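Local coordinates for polysaccharide deacetylase (Bacillus anthracis, PDB 2J13), which probably removes acetyl groups from N-acetylated sugars of bacterial cell-wall peptidoglycan, as a family 4 carbohydrate esterase, at residues A[171-183]-A[202-214]. Residues are numbered along the deposited sequence; the frame is centred on the assembly and turned at random.
Sequences YYNVFWSLAFLDW and IHPGSILLLHAIS. With ZN (zinc ion), chain C.
Phe180 and His211 meet through a hydrogen bond from the imidazole to the main chain: ND1 of His211 donates to Phe180 O at 2.7 Å. The carbonyl oxygen lies close to the imidazole plane, but the donor stands above the carbonyl plane, 53° out of it, well off a lone-pair direction. The bond fixes the rotation of the ring and leaves NE2 of His211 to bind a zinc ion at 2.0 Å; a water and one atom from elsewhere in the structure are further ligands of the metal. A second water bridges Phe180 O and His211 N. Leu181 covers one face of the imidazole, its CB 3.9 Å from the ring centroid in a CH-pi contact. With CG anti to the backbone N (chi1 174°), the rest of Leu181 runs on to Ile213, which it crosses at about a right angle.

Behind this site, strand 178-179 pairs in parallel with the edge of strand 207-210, within the parallel sheet of the NodB homology fold, a deformed beta/alpha barrel in this family; strand 56-63 pairs with 207-210 as well. Leu209 N donates to Leu178 O at 2.8 Å, and Phe180 N to Leu209 O. Ala179 and Leu209 share one face of the sheet; Leu178 and Leu208 share the other.

Where the pairing begins, Ile207 O takes both Ser177 N and Leu178 N, while Ser177 OG, held between its own backbone N and carbonyl carbon (chi1 70°), accepts from Ile207 N at 3.1 Å. Next to it, Ser206 OG donates to His203 O at 2.7 Å. Trp176 lays its indole over Leu209, whose CD2 sits nearly above the centre of the six-membered ring; Trp20 meets the indole edge-to-face.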
# COMPACT_ATOMS: atom_id res chain seq x y z
N TYR A 171 0.84 -0.61 13.33
CA TYR A 171 0.68 -0.31 11.90
C TYR A 171 -0.54 0.52 11.58
O TYR A 171 -1.57 0.38 12.23
CB TYR A 171 0.57 -1.61 11.11
CG TYR A 171 1.72 -2.55 11.33
CD1 TYR A 171 2.94 -2.34 10.69
CD2 TYR A 171 1.56 -3.69 12.10
CE1 TYR A 171 4.01 -3.23 10.87
CE2 TYR A 171 2.61 -4.59 12.29
CZ TYR A 171 3.83 -4.36 11.66
OH TYR A 171 4.87 -5.24 11.86
N TYR A 172 -0.41 1.37 10.56
CA TYR A 172 -1.59 1.91 9.86
C TYR A 172 -2.16 0.88 8.89
O TYR A 172 -1.44 0.15 8.18
CB TYR A 172 -1.25 3.14 9.05
CG TYR A 172 -0.74 4.33 9.83
CD1 TYR A 172 -1.63 5.22 10.42
CD2 TYR A 172 0.61 4.58 9.94
CE1 TYR A 172 -1.15 6.34 11.10
CE2 TYR A 172 1.10 5.69 10.62
CZ TYR A 172 0.22 6.55 11.20
OH TYR A 172 0.72 7.64 11.87
N ASN A 173 -3.48 0.90 8.78
CA ASN A 173 -4.20 0.11 7.82
C ASN A 173 -4.44 1.04 6.61
O ASN A 173 -5.25 1.98 6.69
CB ASN A 173 -5.56 -0.25 8.40
CG ASN A 173 -5.48 -1.27 9.55
OD1 ASN A 173 -5.24 -2.46 9.31
ND2 ASN A 173 -5.69 -0.81 10.80
N VAL A 174 -3.80 0.73 5.49
CA VAL A 174 -3.79 1.63 4.33
C VAL A 174 -4.57 1.00 3.20
O VAL A 174 -4.15 -0.01 2.62
CB VAL A 174 -2.37 1.95 3.88
CG1 VAL A 174 -2.43 2.96 2.73
CG2 VAL A 174 -1.51 2.47 5.02
N PHE A 175 -5.72 1.60 2.88
CA PHE A 175 -6.55 1.15 1.77
C PHE A 175 -6.28 2.03 0.56
O PHE A 175 -5.15 2.44 0.40
CB PHE A 175 -8.00 1.09 2.23
CG PHE A 175 -8.24 0.02 3.24
CD1 PHE A 175 -8.44 -1.28 2.84
CD2 PHE A 175 -8.19 0.31 4.56
CE1 PHE A 175 -8.63 -2.29 3.79
CE2 PHE A 175 -8.40 -0.70 5.51
CZ PHE A 175 -8.61 -1.97 5.11
N TRP A 176 -7.27 2.34 -0.26
CA TRP A 176 -7.04 3.15 -1.48
C TRP A 176 -8.33 3.83 -1.87
O TRP A 176 -9.39 3.43 -1.41
CB TRP A 176 -6.53 2.30 -2.65
CG TRP A 176 -7.43 1.21 -3.07
CD1 TRP A 176 -8.38 1.23 -4.03
CD2 TRP A 176 -7.47 -0.11 -2.50
NE1 TRP A 176 -9.01 0.01 -4.12
CE2 TRP A 176 -8.48 -0.83 -3.18
CE3 TRP A 176 -6.76 -0.75 -1.48
CZ2 TRP A 176 -8.79 -2.16 -2.87
CZ3 TRP A 176 -7.08 -2.05 -1.18
CH2 TRP A 176 -8.07 -2.74 -1.86
N SER A 177 -8.23 4.82 -2.74
CA SER A 177 -9.44 5.46 -3.25
C SER A 177 -9.72 5.26 -4.73
O SER A 177 -10.89 5.40 -5.18
CB SER A 177 -9.45 6.93 -2.87
OG SER A 177 -8.47 7.65 -3.57
N LEU A 178 -8.70 4.86 -5.47
CA LEU A 178 -8.79 4.59 -6.87
C LEU A 178 -7.88 3.45 -7.20
O LEU A 178 -6.71 3.51 -6.88
CB LEU A 178 -8.30 5.85 -7.59
CG LEU A 178 -9.03 6.31 -8.84
CD1 LEU A 178 -10.54 6.48 -8.55
CD2 LEU A 178 -8.35 7.60 -9.27
N ALA A 179 -8.39 2.42 -7.87
CA ALA A 179 -7.54 1.35 -8.39
C ALA A 179 -7.73 1.21 -9.87
O ALA A 179 -8.87 1.29 -10.38
CB ALA A 179 -7.81 0.04 -7.70
N PHE A 180 -6.64 1.01 -10.57
CA PHE A 180 -6.73 0.77 -11.99
C PHE A 180 -5.90 -0.37 -12.49
O PHE A 180 -4.67 -0.35 -12.43
CB PHE A 180 -6.45 2.01 -12.80
CG PHE A 180 -6.71 1.80 -14.26
CD1 PHE A 180 -8.00 1.51 -14.71
CD2 PHE A 180 -5.67 1.81 -15.17
CE1 PHE A 180 -8.23 1.26 -16.05
CE2 PHE A 180 -5.91 1.56 -16.51
CZ PHE A 180 -7.19 1.29 -16.94
N LEU A 181 -6.62 -1.36 -13.00
CA LEU A 181 -6.13 -2.53 -13.68
C LEU A 181 -6.97 -2.64 -14.97
O LEU A 181 -8.20 -2.73 -14.90
CB LEU A 181 -6.36 -3.74 -12.76
CG LEU A 181 -6.07 -5.16 -13.23
CD1 LEU A 181 -4.94 -5.23 -14.23
CD2 LEU A 181 -5.80 -6.05 -12.03
N ASP A 182 -6.34 -2.57 -16.14
CA ASP A 182 -7.06 -2.69 -17.41
C ASP A 182 -7.66 -4.09 -17.63
O ASP A 182 -6.94 -5.06 -17.86
CB ASP A 182 -6.13 -2.33 -18.57
CG ASP A 182 -6.74 -2.58 -19.93
OD1 ASP A 182 -7.98 -2.44 -20.08
OD2 ASP A 182 -5.98 -2.93 -20.86
N TRP A 183 -8.99 -4.21 -17.58
CA TRP A 183 -9.66 -5.50 -17.82
C TRP A 183 -9.80 -5.79 -19.31
O TRP A 183 -10.52 -6.71 -19.70
CB TRP A 183 -11.05 -5.55 -17.19
CG TRP A 183 -11.06 -5.53 -15.72
CD1 TRP A 183 -9.99 -5.69 -14.87
CD2 TRP A 183 -12.22 -5.39 -14.89
NE1 TRP A 183 -10.42 -5.64 -13.57
CE2 TRP A 183 -11.78 -5.46 -13.55
CE3 TRP A 183 -13.58 -5.21 -15.15
CZ2 TRP A 183 -12.66 -5.34 -12.47
CZ3 TRP A 183 -14.45 -5.11 -14.08
CH2 TRP A 183 -13.99 -5.17 -12.76
N ILE A 202 -9.58 10.89 -10.71
CA ILE A 202 -8.61 11.46 -9.76
C ILE A 202 -9.21 12.63 -8.99
O ILE A 202 -9.98 13.39 -9.55
CB ILE A 202 -7.36 11.94 -10.47
CG1 ILE A 202 -6.24 12.26 -9.48
CG2 ILE A 202 -7.67 13.19 -11.35
CD1 ILE A 202 -5.69 11.04 -8.78
N HIS A 203 -8.85 12.76 -7.72
CA HIS A 203 -9.29 13.85 -6.88
C HIS A 203 -8.24 14.21 -5.87
O HIS A 203 -7.35 13.42 -5.60
CB HIS A 203 -10.58 13.48 -6.15
CG HIS A 203 -11.81 13.94 -6.86
ND1 HIS A 203 -12.40 13.20 -7.87
CD2 HIS A 203 -12.55 15.06 -6.73
CE1 HIS A 203 -13.46 13.86 -8.32
NE2 HIS A 203 -13.57 14.99 -7.64
N PRO A 204 -8.33 15.41 -5.27
CA PRO A 204 -7.42 15.78 -4.20
C PRO A 204 -7.44 14.75 -3.07
O PRO A 204 -8.52 14.32 -2.64
CB PRO A 204 -7.98 17.13 -3.73
CG PRO A 204 -8.60 17.68 -4.92
CD PRO A 204 -9.27 16.52 -5.57
N GLY A 205 -6.24 14.35 -2.63
CA GLY A 205 -6.08 13.34 -1.59
C GLY A 205 -6.13 11.89 -2.05
O GLY A 205 -5.98 10.99 -1.21
N SER A 206 -6.33 11.65 -3.34
CA SER A 206 -6.44 10.29 -3.83
C SER A 206 -5.20 9.43 -3.45
O SER A 206 -4.05 9.86 -3.59
CB SER A 206 -6.65 10.23 -5.35
OG SER A 206 -7.92 10.75 -5.77
N ILE A 207 -5.49 8.21 -3.00
CA ILE A 207 -4.49 7.15 -2.87
C ILE A 207 -4.75 6.15 -4.01
O ILE A 207 -5.81 5.50 -4.07
CB ILE A 207 -4.51 6.42 -1.49
CG1 ILE A 207 -4.29 7.41 -0.36
CG2 ILE A 207 -3.47 5.23 -1.53
CD1 ILE A 207 -4.31 6.81 1.06
N LEU A 208 -3.81 6.07 -4.96
CA LEU A 208 -3.96 5.25 -6.14
C LEU A 208 -3.32 3.91 -5.91
O LEU A 208 -2.23 3.82 -5.35
CB LEU A 208 -3.29 5.91 -7.36
CG LEU A 208 -3.64 7.36 -7.59
CD1 LEU A 208 -2.97 7.84 -8.87
CD2 LEU A 208 -5.16 7.50 -7.65
N LEU A 209 -4.01 2.87 -6.37
CA LEU A 209 -3.43 1.54 -6.40
C LEU A 209 -3.28 1.18 -7.88
O LEU A 209 -4.28 0.97 -8.59
CB LEU A 209 -4.32 0.56 -5.64
CG LEU A 209 -4.02 -0.90 -5.82
CD1 LEU A 209 -2.50 -1.23 -5.70
CD2 LEU A 209 -4.83 -1.76 -4.82
N LEU A 210 -2.05 1.24 -8.39
CA LEU A 210 -1.77 0.97 -9.79
C LEU A 210 -1.07 -0.38 -9.91
O LEU A 210 -0.88 -1.08 -8.90
CB LEU A 210 -0.96 2.09 -10.43
CG LEU A 210 -1.68 3.47 -10.48
CD1 LEU A 210 -0.87 4.50 -11.35
CD2 LEU A 210 -3.08 3.42 -10.99
N HIS A 211 -0.72 -0.77 -11.14
CA HIS A 211 -0.22 -2.12 -11.44
C HIS A 211 0.97 -2.16 -12.39
O HIS A 211 1.26 -1.18 -13.07
CB HIS A 211 -1.39 -2.98 -11.99
CG HIS A 211 -2.51 -3.16 -11.02
ND1 HIS A 211 -3.55 -2.27 -10.89
CD2 HIS A 211 -2.72 -4.12 -10.10
CE1 HIS A 211 -4.36 -2.69 -9.93
NE2 HIS A 211 -3.86 -3.80 -9.43
N ALA A 212 1.64 -3.30 -12.40
CA ALA A 212 2.83 -3.54 -13.20
C ALA A 212 2.66 -4.90 -13.89
O ALA A 212 3.48 -5.80 -13.72
CB ALA A 212 4.08 -3.54 -12.32
N ILE A 213 1.57 -5.03 -14.64
CA ILE A 213 1.14 -6.35 -15.11
C ILE A 213 1.54 -6.59 -16.56
O ILE A 213 1.83 -7.72 -16.95
CB ILE A 213 -0.38 -6.52 -14.93
CG1 ILE A 213 -0.69 -6.81 -13.46
CG2 ILE A 213 -0.93 -7.65 -15.86
CD1 ILE A 213 -2.11 -6.49 -13.02
N SER A 214 1.57 -5.54 -17.37
CA SER A 214 1.90 -5.72 -18.78
C SER A 214 2.94 -4.75 -19.27
O SER A 214 3.30 -3.80 -18.59
CB SER A 214 0.65 -5.58 -19.63
OG SER A 214 0.14 -4.27 -19.58
ZN ZN C . -4.61 -5.02 -7.99
O HOH W 1 -10.00 9.37 -5.35
O HOH W 2 -1.98 0.49 -13.40
O HOH W 3 -3.03 -5.16 -6.75